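Local coordinates for protein transcriptional regulator (NtrC family) (Aquifex aeolicus, PDB 3DZD) that probably activates sigma54-dependent transcription as an NtrC-family response regulator carrying a AAA+ ATPase, captured here in its inactive state with ADP bound, at residues 21-26 with 107-112; 194-199 with 252-257. All coordinates share one frame; numbering follows the deposited sequence.

Contact 1 of 2, residues 21-26 with 107-112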
ATOM      1  N   GLU A  21     -22.064 -21.575  -8.920  1.00 76.86           N
ATOM      2  CA  GLU A  21     -22.786 -21.824  -7.680  1.00 76.89           C
ATOM      3  C   GLU A  21     -22.121 -22.944  -6.886  1.00 79.92           C
ATOM      4  O   GLU A  21     -22.017 -22.870  -5.663  1.00 74.43           O
ATOM      5  CB  GLU A  21     -24.240 -22.179  -7.981  1.00 83.01           C
ATOM      6  CG  GLU A  21     -25.138 -22.238  -6.758  1.00 87.55           C
ATOM      7  CD  GLU A  21     -26.576 -22.568  -7.117  1.00100.58           C
ATOM      8  OE1 GLU A  21     -26.914 -22.507  -8.324  1.00 94.60           O
ATOM      9  OE2 GLU A  21     -27.366 -22.888  -6.197  1.00 94.82           O
ATOM     10  N   GLU A  22     -21.664 -23.971  -7.601  1.00 87.14           N
ATOM     11  CA  GLU A  22     -20.986 -25.117  -7.000  1.00 86.68           C
ATOM     12  C   GLU A  22     -19.665 -24.732  -6.336  1.00 86.36           C
ATOM     13  O   GLU A  22     -19.156 -25.459  -5.484  1.00 92.19           O
ATOM     14  CB  GLU A  22     -20.752 -26.203  -8.061  1.00 90.01           C
ATOM     15  CG  GLU A  22     -19.905 -27.390  -7.605  1.00 91.51           C
ATOM     16  CD  GLU A  22     -18.428 -27.254  -7.967  1.00 96.78           C
ATOM     17  OE1 GLU A  22     -18.109 -26.544  -8.945  1.00 91.20           O
ATOM     18  OE2 GLU A  22     -17.586 -27.872  -7.278  1.00 95.56           O
ATOM     19  N   GLU A  23     -19.116 -23.584  -6.716  1.00 65.66           N
ATOM     20  CA  GLU A  23     -17.809 -23.168  -6.216  1.00 65.75           C
ATOM     21  C   GLU A  23     -17.879 -22.004  -5.243  1.00 69.34           C
ATOM     22  O   GLU A  23     -16.854 -21.439  -4.865  1.00 70.59           O
ATOM     23  CB  GLU A  23     -16.877 -22.826  -7.375  1.00 68.78           C
ATOM     24  CG  GLU A  23     -16.405 -24.048  -8.142  1.00 73.96           C
ATOM     25  CD  GLU A  23     -15.450 -24.904  -7.333  1.00 79.76           C
ATOM     26  OE1 GLU A  23     -14.722 -24.337  -6.489  1.00 84.64           O
ATOM     27  OE2 GLU A  23     -15.419 -26.136  -7.548  1.00 75.02           O
ATOM     28  N   GLY A  24     -19.090 -21.644  -4.838  1.00 69.04           N
ATOM     29  CA  GLY A  24     -19.272 -20.595  -3.853  1.00 58.09           C
ATOM     30  C   GLY A  24     -19.640 -19.251  -4.440  1.00 64.52           C
ATOM     31  O   GLY A  24     -19.905 -18.310  -3.698  1.00 63.97           O
ATOM     32  N   TYR A  25     -19.656 -19.145  -5.765  1.00 51.34           N
ATOM     33  CA  TYR A  25     -20.039 -17.880  -6.384  1.00 58.40           C
ATOM     34  C   TYR A  25     -21.544 -17.814  -6.537  1.00 58.38           C
ATOM     35  O   TYR A  25     -22.209 -18.838  -6.691  1.00 65.50           O
ATOM     36  CB  TYR A  25     -19.371 -17.679  -7.747  1.00 57.48           C
ATOM     37  CG  TYR A  25     -17.874 -17.851  -7.734  1.00 55.18           C
ATOM     38  CD1 TYR A  25     -17.037 -16.808  -7.358  1.00 51.94           C
ATOM     39  CD2 TYR A  25     -17.296 -19.061  -8.107  1.00 58.07           C
ATOM     40  CE1 TYR A  25     -15.661 -16.968  -7.345  1.00 47.79           C
ATOM     41  CE2 TYR A  25     -15.928 -19.233  -8.098  1.00 54.55           C
ATOM     42  CZ  TYR A  25     -15.114 -18.188  -7.717  1.00 48.11           C
ATOM     43  OH  TYR A  25     -13.748 -18.368  -7.719  1.00 53.82           O
ATOM     44  N   HIS A  26     -22.079 -16.606  -6.492  1.00 63.13           N
ATOM     45  CA  HIS A  26     -23.505 -16.411  -6.683  1.00 66.10           C
ATOM     46  C   HIS A  26     -23.761 -15.831  -8.082  1.00 60.57           C
ATOM     47  O   HIS A  26     -23.680 -14.623  -8.289  1.00 60.60           O
ATOM     48  CB  HIS A  26     -24.078 -15.541  -5.554  1.00 70.70           C
ATOM     49  CG  HIS A  26     -24.049 -16.205  -4.205  1.00 85.19           C
ATOM     50  ND1 HIS A  26     -22.876 -16.511  -3.545  1.00 91.23           N
ATOM     51  CD2 HIS A  26     -25.051 -16.623  -3.393  1.00 87.25           C
ATOM     52  CE1 HIS A  26     -23.155 -17.091  -2.391  1.00 93.07           C
ATOM     53  NE2 HIS A  26     -24.467 -17.172  -2.274  1.00 92.15           N
ATOM     54  N   ARG A 107     -10.524 -24.976 -16.569  1.00 45.83           N
ATOM     55  CA  ARG A 107     -10.028 -23.780 -17.239  1.00 45.38           C
ATOM     56  C   ARG A 107     -10.926 -22.601 -16.925  1.00 45.25           C
ATOM     57  O   ARG A 107     -10.450 -21.500 -16.659  1.00 44.82           O
ATOM     58  CB  ARG A 107      -9.976 -24.009 -18.752  1.00 46.03           C
ATOM     59  CG  ARG A 107      -9.662 -22.772 -19.573  1.00 45.85           C
ATOM     60  CD  ARG A 107      -8.262 -22.244 -19.288  1.00 45.53           C
ATOM     61  NE  ARG A 107      -8.247 -21.240 -18.226  1.00 46.28           N
ATOM     62  CZ  ARG A 107      -7.143 -20.725 -17.681  1.00 48.19           C
ATOM     63  NH1 ARG A 107      -5.938 -21.127 -18.078  1.00 44.88           N
ATOM     64  NH2 ARG A 107      -7.249 -19.813 -16.723  1.00 51.96           N
ATOM     65  N   PHE A 108     -12.233 -22.837 -16.956  1.00 45.78           N
ATOM     66  CA  PHE A 108     -13.198 -21.813 -16.576  1.00 45.86           C
ATOM     67  C   PHE A 108     -12.959 -21.289 -15.158  1.00 45.17           C
ATOM     68  O   PHE A 108     -12.773 -20.093 -14.951  1.00 44.72           O
ATOM     69  CB  PHE A 108     -14.627 -22.347 -16.689  1.00 46.36           C
ATOM     70  CG  PHE A 108     -15.664 -21.395 -16.174  1.00 46.37           C
ATOM     71  CD1 PHE A 108     -15.891 -20.186 -16.816  1.00 46.49           C
ATOM     72  CD2 PHE A 108     -16.408 -21.702 -15.039  1.00 46.34           C
ATOM     73  CE1 PHE A 108     -16.845 -19.298 -16.341  1.00 46.44           C
ATOM     74  CE2 PHE A 108     -17.368 -20.821 -14.555  1.00 46.52           C
ATOM     75  CZ  PHE A 108     -17.584 -19.615 -15.206  1.00 46.56           C
ATOM     76  N   LEU A 109     -12.967 -22.196 -14.187  1.00 45.02           N
ATOM     77  CA  LEU A 109     -12.818 -21.825 -12.780  1.00 44.42           C
ATOM     78  C   LEU A 109     -11.511 -21.103 -12.494  1.00 43.72           C
ATOM     79  O   LEU A 109     -11.480 -20.172 -11.693  1.00 43.30           O
ATOM     80  CB  LEU A 109     -12.941 -23.059 -11.888  1.00 45.08           C
ATOM     81  CG  LEU A 109     -14.371 -23.579 -11.776  1.00 48.18           C
ATOM     82  CD1 LEU A 109     -14.429 -24.810 -10.880  1.00 50.80           C
ATOM     83  CD2 LEU A 109     -15.267 -22.480 -11.250  1.00 44.94           C
ATOM     84  N   LEU A 110     -10.434 -21.530 -13.151  1.00 45.25           N
ATOM     85  CA  LEU A 110      -9.141 -20.880 -12.975  1.00 43.16           C
ATOM     86  C   LEU A 110      -9.176 -19.438 -13.474  1.00 46.27           C
ATOM     87  O   LEU A 110      -8.630 -18.526 -12.834  1.00 43.64           O
ATOM     88  CB  LEU A 110      -8.028 -21.658 -13.679  1.00 43.25           C
ATOM     89  CG  LEU A 110      -6.664 -20.969 -13.558  1.00 52.00           C
ATOM     90  CD1 LEU A 110      -6.285 -20.802 -12.090  1.00 47.31           C
ATOM     91  CD2 LEU A 110      -5.578 -21.711 -14.328  1.00 44.72           C
ATOM     92  N   THR A 111      -9.815 -19.230 -14.621  1.00 43.52           N
ATOM     93  CA  THR A 111      -9.954 -17.885 -15.173  1.00 43.58           C
ATOM     94  C   THR A 111     -10.808 -16.981 -14.276  1.00 43.46           C
ATOM     95  O   THR A 111     -10.494 -15.811 -14.096  1.00 43.06           O
ATOM     96  CB  THR A 111     -10.551 -17.925 -16.587  1.00 44.16           C
ATOM     97  OG1 THR A 111      -9.706 -18.716 -17.423  1.00 44.30           O
ATOM     98  CG2 THR A 111     -10.657 -16.539 -17.169  1.00 43.96           C
ATOM     99  N   ILE A 112     -11.890 -17.530 -13.730  1.00 43.45           N
ATOM    100  CA  ILE A 112     -12.731 -16.803 -12.792  1.00 43.49           C
ATOM    101  C   ILE A 112     -11.925 -16.369 -11.574  1.00 42.83           C
ATOM    102  O   ILE A 112     -11.989 -15.218 -11.144  1.00 42.31           O
ATOM    103  CB  ILE A 112     -13.918 -17.660 -12.319  1.00 43.99           C
ATOM    104  CG1 ILE A 112     -14.871 -17.928 -13.478  1.00 44.41           C
ATOM    105  CG2 ILE A 112     -14.648 -16.967 -11.158  1.00 43.50           C
ATOM    106  CD1 ILE A 112     -15.731 -16.739 -13.848  1.00 44.75           C
TER
HETATM  107  O   HOH W   1     -12.736 -20.282  -9.321  1.00 54.30           O
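Glu23 faces Leu109 with their CA atoms 8.4 Å apart, and two residues on, Tyr25 is level with Ile112, one helical turn beyond Leu109, at 9.8 Å between CA atoms. Residues 21-26 run off the end of helix 10-22, where Gly24, at a phi of 100°, is the C-prime residue of a Schellman motif: Gly24 N bonds back to Glu21 O and Tyr25 N to Leu20 O. Residues 107-112 remain helical throughout. The turn after the first helix holds Glu23 and Tyr25 against the second.

Glu23 meets Leu109 chiefly through its CG. That CG sits at the fork of Leu109, 3.5 Å from CD1 and 3.7 Å from CD2, and the two side chains cross at about a right angle; a bend at chi2 (-70°) brings the carboxylate alongside CD1 as well. This is the receiver-domain fold of the CheY clan, in which the first and last helices pack side by side against the parallel sheet; Phe108 adds to the same interface by reaching Leu16, Ile19 and Leu20.

Tyr25 extends the contact along helix 105-119. Ile112 CG2 lies over one face of its ring, 4.0 Å from the centroid and displaced toward the hydroxyl end, a CH-pi contact. With chi1 at -67°, CG2 stands anti to the backbone N and faces Tyr25, while CG1, beside that N, lies over a face of the Phe108 ring. The Tyr25 ring also meets that of Phe116, nearly parallel. A water 2.7 Å from Tyr25 OH donates to Leu109 O, 2.7 Å away.

Contact 2 of 2, residues 194-199 with 252-257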
ATOM      1  N   LEU A 194      23.277  -3.066   9.978  1.00 79.15           N
ATOM      2  CA  LEU A 194      21.972  -3.569   9.561  1.00 78.68           C
ATOM      3  C   LEU A 194      21.580  -2.964   8.216  1.00 78.30           C
ATOM      4  O   LEU A 194      20.686  -3.460   7.530  1.00105.61           O
ATOM      5  CB  LEU A 194      20.907  -3.250  10.608  1.00 78.41           C
ATOM      6  CG  LEU A 194      20.328  -4.446  11.371  1.00 78.49           C
ATOM      7  CD1 LEU A 194      21.401  -5.192  12.170  1.00 79.11           C
ATOM      8  CD2 LEU A 194      19.177  -4.002  12.274  1.00 78.19           C
ATOM      9  N   ALA A 195      22.260  -1.883   7.852  1.00 74.00           N
ATOM     10  CA  ALA A 195      22.018  -1.210   6.585  1.00 74.52           C
ATOM     11  C   ALA A 195      22.214  -2.162   5.410  1.00 68.39           C
ATOM     12  O   ALA A 195      21.314  -2.331   4.593  1.00 68.18           O
ATOM     13  CB  ALA A 195      22.925   0.002   6.447  1.00 75.84           C
ATOM     14  N   GLU A 196      23.385  -2.789   5.335  1.00 70.75           N
ATOM     15  CA  GLU A 196      23.683  -3.718   4.247  1.00 64.18           C
ATOM     16  C   GLU A 196      22.621  -4.809   4.111  1.00 59.89           C
ATOM     17  O   GLU A 196      22.430  -5.373   3.034  1.00 62.98           O
ATOM     18  CB  GLU A 196      25.062  -4.352   4.437  1.00 68.26           C
ATOM     19  CG  GLU A 196      25.409  -5.405   3.395  1.00 63.24           C
ATOM     20  CD  GLU A 196      26.852  -5.862   3.484  1.00 73.60           C
ATOM     21  OE1 GLU A 196      27.587  -5.348   4.353  1.00 75.57           O
ATOM     22  OE2 GLU A 196      27.252  -6.737   2.687  1.00 80.03           O
ATOM     23  N   SER A 197      21.931  -5.097   5.207  1.00 62.17           N
ATOM     24  CA  SER A 197      20.884  -6.109   5.211  1.00 65.16           C
ATOM     25  C   SER A 197      19.553  -5.534   4.747  1.00 65.34           C
ATOM     26  O   SER A 197      18.785  -6.196   4.049  1.00 66.06           O
ATOM     27  CB  SER A 197      20.726  -6.693   6.614  1.00 66.70           C
ATOM     28  OG  SER A 197      19.455  -7.299   6.769  1.00 75.40           O
ATOM     29  N   GLU A 198      19.277  -4.304   5.155  1.00 65.96           N
ATOM     30  CA  GLU A 198      18.057  -3.618   4.752  1.00 64.47           C
ATOM     31  C   GLU A 198      18.011  -3.453   3.242  1.00 60.70           C
ATOM     32  O   GLU A 198      16.949  -3.536   2.629  1.00 61.13           O
ATOM     33  CB  GLU A 198      17.984  -2.244   5.418  1.00 61.77           C
ATOM     34  CG  GLU A 198      17.595  -2.301   6.867  1.00 65.36           C
ATOM     35  CD  GLU A 198      16.151  -2.696   7.042  1.00 78.37           C
ATOM     36  OE1 GLU A 198      15.272  -1.880   6.685  1.00 80.16           O
ATOM     37  OE2 GLU A 198      15.894  -3.818   7.534  1.00 83.31           O
ATOM     38  N   LEU A 199      19.174  -3.212   2.652  1.00 47.46           N
ATOM     39  CA  LEU A 199      19.274  -2.960   1.224  1.00 52.07           C
ATOM     40  C   LEU A 199      19.228  -4.248   0.412  1.00 52.23           C
ATOM     41  O   LEU A 199      18.473  -4.356  -0.557  1.00 48.25           O
ATOM     42  CB  LEU A 199      20.581  -2.224   0.902  1.00 50.88           C
ATOM     43  CG  LEU A 199      20.614  -0.699   0.952  1.00 56.72           C
ATOM     44  CD1 LEU A 199      21.984  -0.184   0.515  1.00 57.96           C
ATOM     45  CD2 LEU A 199      19.526  -0.115   0.070  1.00 51.71           C
ATOM     46  N   THR A 252      23.110  -9.380  -5.349  1.00 67.82           N
ATOM     47  CA  THR A 252      22.754 -10.647  -4.735  1.00 62.78           C
ATOM     48  C   THR A 252      22.400 -10.394  -3.280  1.00 62.41           C
ATOM     49  O   THR A 252      22.827  -9.396  -2.701  1.00 60.65           O
ATOM     50  CB  THR A 252      23.912 -11.645  -4.829  1.00 68.03           C
ATOM     51  OG1 THR A 252      25.088 -11.067  -4.247  1.00 74.43           O
ATOM     52  CG2 THR A 252      24.198 -11.980  -6.284  1.00 66.08           C
ATOM     53  N   ARG A 253      21.604 -11.276  -2.692  1.00 58.39           N
ATOM     54  CA  ARG A 253      21.254 -11.126  -1.288  1.00 56.67           C
ATOM     55  C   ARG A 253      22.438 -11.475  -0.392  1.00 63.44           C
ATOM     56  O   ARG A 253      23.471 -11.965  -0.864  1.00 58.43           O
ATOM     57  CB  ARG A 253      20.058 -12.001  -0.938  1.00 59.78           C
ATOM     58  CG  ARG A 253      18.770 -11.587  -1.636  1.00 65.30           C
ATOM     59  CD  ARG A 253      17.586 -12.310  -1.036  1.00 63.39           C
ATOM     60  NE  ARG A 253      16.305 -11.848  -1.561  1.00 60.15           N
ATOM     61  CZ  ARG A 253      15.696 -12.379  -2.616  1.00 69.95           C
ATOM     62  NH1 ARG A 253      16.260 -13.386  -3.276  1.00 72.34           N
ATOM     63  NH2 ARG A 253      14.524 -11.903  -3.014  1.00 67.06           N
ATOM     64  N   LEU A 254      22.293 -11.196   0.897  1.00 67.31           N
ATOM     65  CA  LEU A 254      23.265 -11.659   1.876  1.00 70.31           C
ATOM     66  C   LEU A 254      23.060 -13.154   2.069  1.00 70.39           C
ATOM     67  O   LEU A 254      22.017 -13.590   2.561  1.00 70.46           O
ATOM     68  CB  LEU A 254      23.100 -10.930   3.214  1.00 71.51           C
ATOM     69  CG  LEU A 254      23.323  -9.415   3.244  1.00 72.49           C
ATOM     70  CD1 LEU A 254      23.313  -8.909   4.684  1.00 60.30           C
ATOM     71  CD2 LEU A 254      24.621  -9.016   2.526  1.00 71.29           C
ATOM     72  N   GLY A 255      24.052 -13.937   1.665  1.00 85.89           N
ATOM     73  CA  GLY A 255      24.001 -15.375   1.850  1.00 86.82           C
ATOM     74  C   GLY A 255      23.633 -16.128   0.591  1.00 87.50           C
ATOM     75  O   GLY A 255      23.834 -17.338   0.507  1.00 95.84           O
ATOM     76  N   GLY A 256      23.098 -15.412  -0.393  1.00 66.68           N
ATOM     77  CA  GLY A 256      22.679 -16.026  -1.639  1.00 59.27           C
ATOM     78  C   GLY A 256      23.600 -15.724  -2.803  1.00 59.50           C
ATOM     79  O   GLY A 256      24.434 -14.821  -2.730  1.00 59.39           O
ATOM     80  N   ASN A 257      23.440 -16.480  -3.884  1.00 83.57           N
ATOM     81  CA  ASN A 257      24.249 -16.285  -5.082  1.00 90.34           C
ATOM     82  C   ASN A 257      23.399 -16.020  -6.325  1.00 85.76           C
ATOM     83  O   ASN A 257      23.926 -15.834  -7.423  1.00 84.01           O
ATOM     84  CB  ASN A 257      25.156 -17.496  -5.314  1.00 99.35           C
ATOM     85  CG  ASN A 257      26.109 -17.297  -6.479  1.00109.42           C
ATOM     86  OD1 ASN A 257      26.614 -16.194  -6.705  1.00102.93           O
ATOM     87  ND2 ASN A 257      26.360 -18.366  -7.227  1.00119.87           N
TER
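Leu254 reaches across to Glu196 and Ser197 and by itself supplies one whole side of this contact, a case in which a single apolar side chain joins a loop to a helix. Its CA lies 6.9 Å from the CA of Ser197, and its CB points toward the helical segment. Chi1 (-63°) sets CG beside the backbone N, and from there the branch at CG sends one methyl to each helix residue. CD1 settles on the backbone of Ser197, 3.7 Å from CA, with the CB of that serine only slightly further off. CD2 goes to Glu196, 3.8 Å from CG and 3.5 Å from OE2.

Glu196 can meet it because its chain is fully extended (chi1 176°, chi2 171°), laying CG and the carboxylate across CD2 of the leucine. The other carboxylate oxygen, OE1, forms a salt bridge with Arg237, which ties the acid to helix 236-248. Ser197 turns its hydroxyl elsewhere, toward a weak hydrogen bond with Lys214.

The loop is shaped by a type II turn from Arg253 to Gly256, with Gly255 at positive phi and a weak closing bond. Leu254 also shares a backbone hydrogen bond with Gly201 and packs on Ala206; Ala206 and Phe207, which touches Ser197, belong to the GAFTGA motif, the signature loop through which activators of this family engage sigma54. Were Leu254 replaced by an alanine, both methyls would go, which is likely to open a gap between loop and helix and take the apolar cover from Ser197 and from CG of Glu196.

No hydrogen bond links the two segments through these residues, so their fit rests on van der Waals contact, while the charge of Glu196 is answered by Arg237.

The two contacts belong to different modules of one chain: contact 1 joins the turn after helix 10-22 to helix 105-119 in the receiver domain, and contact 2 joins two segments of the sigma-54 interaction domain, part of the AAA+ module, whose ADP pocket also draws on the lid domain. Their centres are 42 Å apart and their nearest atoms about 24 Å, so neither touches the other. Along the sequence they are in series. Both nevertheless come near the second subunit. Arg107 in contact 1 forms a salt bridge with Glu97 of that subunit, whereas Arg253 in contact 2 makes only a long, weak ion pair with its Asp72, a receiver-domain residue.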